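PDB 6NIM: bromodomain factor 2 protein from Trypanosoma cruzi, which probably binds acetylated lysine side chains, as on histone tails, through its bromodomain, here crystallised with the inhibitor bromosporine. Local coordinates for residues I57-G60 and I61-G64; L105-A108 and R109-G112; N74-A77 and Q78-A81. All coordinates share one frame; numbering follows the deposited sequence.

Contact 1: I57-G60 and I61-G64; sequences IRQG and IESG
Arg58 and Glu62, one turn apart near the end of helix 54-62, are joined by a salt bridge on its outer face. With CG anti to the backbone N (chi1 172°) and every bond on to NE extended, the chain of Arg58 brings NE to 3.0 Å from Glu62 OE2. The N-H...O angle of 176° is almost straight, and the oxygen sits in the guanidinium plane, at its edge. The carboxylate plane is turned nearly perpendicular to the guanidinium, at 85°, and NE meets OE2 from above the carboxylate plane. Glu62 CG stands beside the backbone N and passes over Arg58 O at 3.3 Å, which brings the carboxylate back along the helix. Water 1 donates to the same OE2 at 2.6 Å and takes a weak bond from Arg58 NH2, closing a small solvent-side ring. Long, flexible, charged chains suit this exposed face.

The buried face is apolar. Ile57 CG2 meets Ile61 CD1 at 4.0 Å, the two branched chains crossing at an angle, and both press on Val20 of helix 13-26. A backbone bond from Ile61 N to Ile57 O links this pair, and one from Glu62 N to Arg58 O links the charged pair.

Toward the end, Ser63 N still bonds to Gln59 O, and Ser63 OG makes a weak bond to Lys65 N. Gly64 then takes a positive phi, easy for a residue without CB, and its N binds Ile61 O at 3.1 Å. Finished by this Schellman motif, the amphipathic helix is one of the four of the bromodomain bundle, its isoleucine face turned to helices 13-26 and 69-86.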
loop_
_atom_site.group_PDB
_atom_site.type_symbol
_atom_site.label_atom_id
_atom_site.label_comp_id
_atom_site.label_asym_id
_atom_site.label_seq_id
_atom_site.Cartn_x
_atom_site.Cartn_y
_atom_site.Cartn_z
ATOM N N ILE A 57 4.043 7.709 13.261
ATOM C CA ILE A 57 4.575 6.324 13.247
ATOM C C ILE A 57 5.437 6.091 14.512
ATOM O O ILE A 57 5.330 5.016 15.111
ATOM C CB ILE A 57 5.353 6.065 11.947
ATOM C CG1 ILE A 57 4.418 6.067 10.725
ATOM C CG2 ILE A 57 6.138 4.767 12.082
ATOM C CD1 ILE A 57 5.146 6.159 9.398
ATOM N N ARG A 58 6.288 7.043 14.895
ATOM C CA ARG A 58 7.111 6.931 16.124
ATOM C C ARG A 58 6.179 6.659 17.312
ATOM O O ARG A 58 6.441 5.717 18.092
ATOM C CB ARG A 58 7.945 8.179 16.369
ATOM C CG ARG A 58 8.650 8.153 17.721
ATOM C CD ARG A 58 9.738 9.181 17.816
ATOM N NE ARG A 58 10.306 9.214 19.162
ATOM C CZ ARG A 58 11.382 9.910 19.520
ATOM N NH1 ARG A 58 12.042 10.633 18.628
ATOM N NH2 ARG A 58 11.817 9.868 20.771
ATOM N N GLN A 59 5.086 7.411 17.416
ATOM C CA GLN A 59 4.133 7.229 18.554
ATOM C C GLN A 59 3.498 5.840 18.497
ATOM O O GLN A 59 3.315 5.237 19.571
ATOM C CB GLN A 59 3.095 8.349 18.568
ATOM C CG GLN A 59 3.750 9.671 18.920
ATOM C CD GLN A 59 2.786 10.823 19.000
ATOM O OE1 GLN A 59 1.950 11.029 18.120
ATOM N NE2 GLN A 59 2.924 11.599 20.061
ATOM N N GLY A 60 3.182 5.341 17.304
ATOM C CA GLY A 60 2.542 4.028 17.112
ATOM C C GLY A 60 3.479 2.884 17.494
ATOM O O GLY A 60 3.022 1.837 18.027
ATOM N N ILE A 61 4.762 3.037 17.201
ATOM C CA ILE A 61 5.793 2.059 17.654
ATOM C C ILE A 61 5.814 2.133 19.172
ATOM O O ILE A 61 5.793 1.085 19.799
ATOM C CB ILE A 61 7.196 2.353 17.090
ATOM C CG1 ILE A 61 7.234 2.290 15.559
ATOM C CG2 ILE A 61 8.226 1.400 17.708
ATOM C CD1 ILE A 61 8.374 3.065 14.908
ATOM N N GLU A 62 5.967 3.333 19.712
ATOM C CA GLU A 62 6.183 3.505 21.181
ATOM C C GLU A 62 5.021 2.865 21.947
ATOM O O GLU A 62 5.249 2.230 23.022
ATOM C CB GLU A 62 6.327 4.987 21.527
ATOM C CG GLU A 62 7.677 5.582 21.143
ATOM C CD GLU A 62 7.745 7.091 21.290
ATOM O OE1 GLU A 62 6.681 7.724 21.461
ATOM O OE2 GLU A 62 8.845 7.650 21.206
ATOM N N SER A 63 3.801 3.034 21.443
ATOM C CA SER A 63 2.559 2.598 22.130
ATOM C C SER A 63 2.307 1.107 21.903
ATOM O O SER A 63 1.362 0.564 22.513
ATOM C CB SER A 63 1.384 3.404 21.648
ATOM O OG SER A 63 1.082 3.055 20.290
ATOM N N GLY A 64 3.029 0.475 20.991
ATOM C CA GLY A 64 2.735 -0.903 20.567
ATOM C C GLY A 64 1.497 -0.978 19.692
ATOM O O GLY A 64 0.898 -2.074 19.620
HETATM O O HOH W 1 11.262 6.670 21.551
#

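Contact 2: L105-A108 and R109-G112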
loop_
_atom_site.group_PDB
_atom_site.type_symbol
_atom_site.label_atom_id
_atom_site.label_comp_id
_atom_site.label_asym_id
_atom_site.label_seq_id
_atom_site.Cartn_x
_atom_site.Cartn_y
_atom_site.Cartn_z
ATOM N N LEU A 105 13.607 0.862 2.130
ATOM C CA LEU A 105 13.912 -0.527 2.523
ATOM C C LEU A 105 15.420 -0.669 2.761
ATOM O O LEU A 105 15.818 -1.419 3.654
ATOM C CB LEU A 105 13.468 -1.510 1.435
ATOM C CG LEU A 105 11.972 -1.575 1.175
ATOM C CD1 LEU A 105 11.716 -2.602 0.078
ATOM C CD2 LEU A 105 11.169 -1.901 2.426
ATOM N N ASP A 106 16.230 0.052 2.005
ATOM C CA ASP A 106 17.699 0.053 2.210
ATOM C C ASP A 106 18.016 0.566 3.634
ATOM O O ASP A 106 18.857 -0.041 4.339
ATOM C CB ASP A 106 18.369 0.921 1.147
ATOM C CG ASP A 106 19.864 0.683 1.085
ATOM O OD1 ASP A 106 20.246 -0.480 0.797
ATOM O OD2 ASP A 106 20.634 1.628 1.416
ATOM N N VAL A 107 17.344 1.632 4.039
ATOM C CA VAL A 107 17.450 2.212 5.415
ATOM C C VAL A 107 16.979 1.184 6.439
ATOM O O VAL A 107 17.702 0.982 7.431
ATOM C CB VAL A 107 16.699 3.550 5.560
ATOM C CG1 VAL A 107 16.788 4.112 6.986
ATOM C CG2 VAL A 107 17.288 4.556 4.573
ATOM N N ALA A 108 15.818 0.546 6.228
ATOM C CA ALA A 108 15.318 -0.507 7.142
ATOM C C ALA A 108 16.406 -1.553 7.338
ATOM O O ALA A 108 16.734 -1.903 8.499
ATOM C CB ALA A 108 14.072 -1.132 6.601
ATOM N N ARG A 109 17.015 -2.032 6.244
ATOM C CA ARG A 109 18.125 -3.025 6.336
ATOM C C ARG A 109 19.329 -2.461 7.111
ATOM O O ARG A 109 19.933 -3.226 7.906
ATOM C CB ARG A 109 18.578 -3.461 4.943
ATOM C CG ARG A 109 17.576 -4.346 4.210
ATOM C CD ARG A 109 18.108 -4.580 2.793
ATOM N NE ARG A 109 17.235 -5.436 1.979
ATOM C CZ ARG A 109 17.128 -6.759 2.117
ATOM N NH1 ARG A 109 17.843 -7.396 3.035
ATOM N NH2 ARG A 109 16.305 -7.450 1.342
ATOM N N GLN A 110 19.701 -1.189 6.892
ATOM C CA GLN A 110 20.824 -0.550 7.622
ATOM C C GLN A 110 20.527 -0.572 9.129
ATOM O O GLN A 110 21.470 -0.481 9.908
ATOM C CB GLN A 110 21.057 0.898 7.202
ATOM C CG GLN A 110 21.529 1.065 5.766
ATOM C CD GLN A 110 21.675 2.527 5.446
ATOM O OE1 GLN A 110 20.765 3.314 5.705
ATOM N NE2 GLN A 110 22.855 2.910 4.949
ATOM N N CYS A 111 19.256 -0.622 9.533
ATOM C CA CYS A 111 18.835 -0.609 10.968
ATOM C C CYS A 111 18.578 -2.031 11.496
ATOM O O CYS A 111 18.095 -2.168 12.657
ATOM C CB CYS A 111 17.633 0.302 11.170
ATOM S SG CYS A 111 17.977 2.034 10.783
ATOM N N GLY A 112 18.937 -3.065 10.740
ATOM C CA GLY A 112 18.873 -4.460 11.198
ATOM C C GLY A 112 17.494 -5.071 11.018
ATOM O O GLY A 112 17.267 -6.130 11.578
#
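This is a local contact within the last turns of helix 92-110, where the helix ends beside helix 13-26 and the C-terminal tail. Backbone bonds carry it: Arg109 N binds Leu105 O and Gln110 N binds Asp106 O, each at 2.9 Å. At Cys111 the pattern changes. Its N donates to Ala108 O at 3.0 Å, approaching from above the carbonyl plane, and only weakly to Val107 O, so the last turn tightens as the chain leaves helical geometry. Gly112, with a phi of 84° that costs a residue lacking CB little, is the C-prime residue of a Schellman motif: its N binds Arg109 O, while Leu113 N turns back to Ala108 O.

Side chains divide between the two faces. Gln110 CG lies beside its backbone N (chi1 -66°) and passes 3.2 Å from Asp106 O; the extended chain then sets OE1 against Val107, 3.5 Å from CA and 3.9 Å from CG2. Its aliphatic part thus covers the backbone while the amide stays at the surface. Arg109 likewise lays its CG over Leu105 O, and its NH2 forms a salt bridge with Asp117 of the tail. Small Ala108 and branched Val107 suit the inner side, where both touch Phe19 of helix 13-26. Cys111 SG approaches Val107 CG1 at 4.5 Å, a loose apolar contact next to Gln22.

Contact 3: N74-A77 and Q78-A81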
loop_
_atom_site.group_PDB
_atom_site.type_symbol
_atom_site.label_atom_id
_atom_site.label_comp_id
_atom_site.label_asym_id
_atom_site.label_seq_id
_atom_site.Cartn_x
_atom_site.Cartn_y
_atom_site.Cartn_z
ATOM N N ASN A 74 5.231 -0.818 6.246
ATOM C CA ASN A 74 4.022 -0.539 5.428
ATOM C C ASN A 74 3.508 0.873 5.749
ATOM O O ASN A 74 3.033 1.537 4.829
ATOM C CB ASN A 74 3.008 -1.673 5.613
ATOM C CG ASN A 74 3.498 -2.953 4.953
ATOM O OD1 ASN A 74 4.414 -2.940 4.117
ATOM N ND2 ASN A 74 2.909 -4.076 5.314
ATOM N N ALA A 75 3.597 1.333 6.999
ATOM C CA ALA A 75 3.186 2.692 7.419
ATOM C C ALA A 75 4.109 3.715 6.760
ATOM O O ALA A 75 3.635 4.711 6.205
ATOM C CB ALA A 75 3.199 2.826 8.923
ATOM N N VAL A 76 5.403 3.436 6.752
ATOM C CA VAL A 76 6.369 4.325 6.061
ATOM C C VAL A 76 6.063 4.319 4.556
ATOM O O VAL A 76 6.039 5.402 3.915
ATOM C CB VAL A 76 7.805 3.860 6.350
ATOM C CG1 VAL A 76 8.802 4.517 5.415
ATOM C CG2 VAL A 76 8.170 4.107 7.799
ATOM N N ALA A 77 5.803 3.148 3.981
ATOM C CA ALA A 77 5.456 3.059 2.538
ATOM C C ALA A 77 4.214 3.919 2.261
ATOM O O ALA A 77 4.165 4.698 1.256
ATOM C CB ALA A 77 5.261 1.611 2.171
ATOM N N GLN A 78 3.203 3.873 3.139
ATOM C CA GLN A 78 1.941 4.617 2.888
ATOM C C GLN A 78 2.229 6.113 2.938
ATOM O O GLN A 78 1.694 6.871 2.113
ATOM C CB GLN A 78 0.840 4.247 3.894
ATOM C CG GLN A 78 -0.434 5.045 3.650
ATOM C CD GLN A 78 -1.085 4.565 2.390
ATOM O OE1 GLN A 78 -1.437 3.391 2.320
ATOM N NE2 GLN A 78 -1.229 5.449 1.401
ATOM N N MET A 79 3.063 6.533 3.880
ATOM C CA MET A 79 3.522 7.937 4.010
ATOM C C MET A 79 4.159 8.388 2.696
ATOM O O MET A 79 3.869 9.500 2.214
ATOM C CB MET A 79 4.544 8.043 5.144
ATOM C CG MET A 79 5.058 9.446 5.355
ATOM S SD MET A 79 6.397 9.386 6.569
ATOM C CE MET A 79 7.731 8.683 5.614
ATOM N N ILE A 80 5.041 7.571 2.145
ATOM C CA ILE A 80 5.763 7.925 0.884
ATOM C C ILE A 80 4.743 7.956 -0.260
ATOM O O ILE A 80 4.793 8.892 -1.064
ATOM C CB ILE A 80 6.915 6.929 0.645
ATOM C CG1 ILE A 80 7.976 7.051 1.758
ATOM C CG2 ILE A 80 7.513 7.119 -0.737
ATOM C CD1 ILE A 80 8.999 5.975 1.778
ATOM N N ALA A 81 3.874 6.939 -0.375
ATOM C CA ALA A 81 2.850 6.875 -1.452
ATOM C C ALA A 81 1.980 8.134 -1.401
ATOM O O ALA A 81 1.674 8.709 -2.456
ATOM C CB ALA A 81 2.025 5.591 -1.313
#
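Val76 and Ile80 run alongside each other on the inner face of helix 69-86, both heading into the core, with Val76 CG1 3.9 Å from Ile80 CD1. Val76 holds CG1 anti to its backbone N (chi1 166°), which directs that methyl along the helix toward Ile80. The isoleucine answers with CG1 beside its own backbone N, carrying it over Val76 O at 3.3 Å. Met79 comes to the same methyl from another flank: its chain is extended to SD and bends at chi3 (74°), bringing CE to 4.3 Å from Val76 CG1. The flexible thioether chain packs on Leu54 and Phe32. Helix 69-86 is one of the four helices of the left-handed bromodomain bundle, and Val76 packs against Phe19, Ile57 and Tyr104 from the three other main helices.

Regular i to i+4 bonds run underneath, including Ile80 N to Val76 O at 3.0 Å and Ala81 N to Ala77 O at 2.8 Å. Ala77 and Ala81, small enough for close approach, both touch Tyr121 of the C-terminal tail. Gln78 points elsewhere; its chain is bent at chi2, and its NE2 donates a hydrogen bond to Asn82 OD1 one turn on.

In the fold
From the N terminus, helix 13-26 comes first and later receives side chains from all three contacts. Contact 1 then ends helix 54-62, contact 3 follows midway along helix 69-86, and contact 2 ends helix 92-110, joining that end to helix 13-26 and the C-terminal tail. Each lies within one continuous stretch, so none closes a long loop, and they run in series without nesting or crossing. Contacts 1 and 3 touch directly: Ile57 CD1 packs 3.7 Å from Ala75 C, tying two successive helices together. Contact 2 touches neither. Contact 3 is the most central: its centre lies about 4 Å from the centre of the chain, against about 13 Å for each of the others.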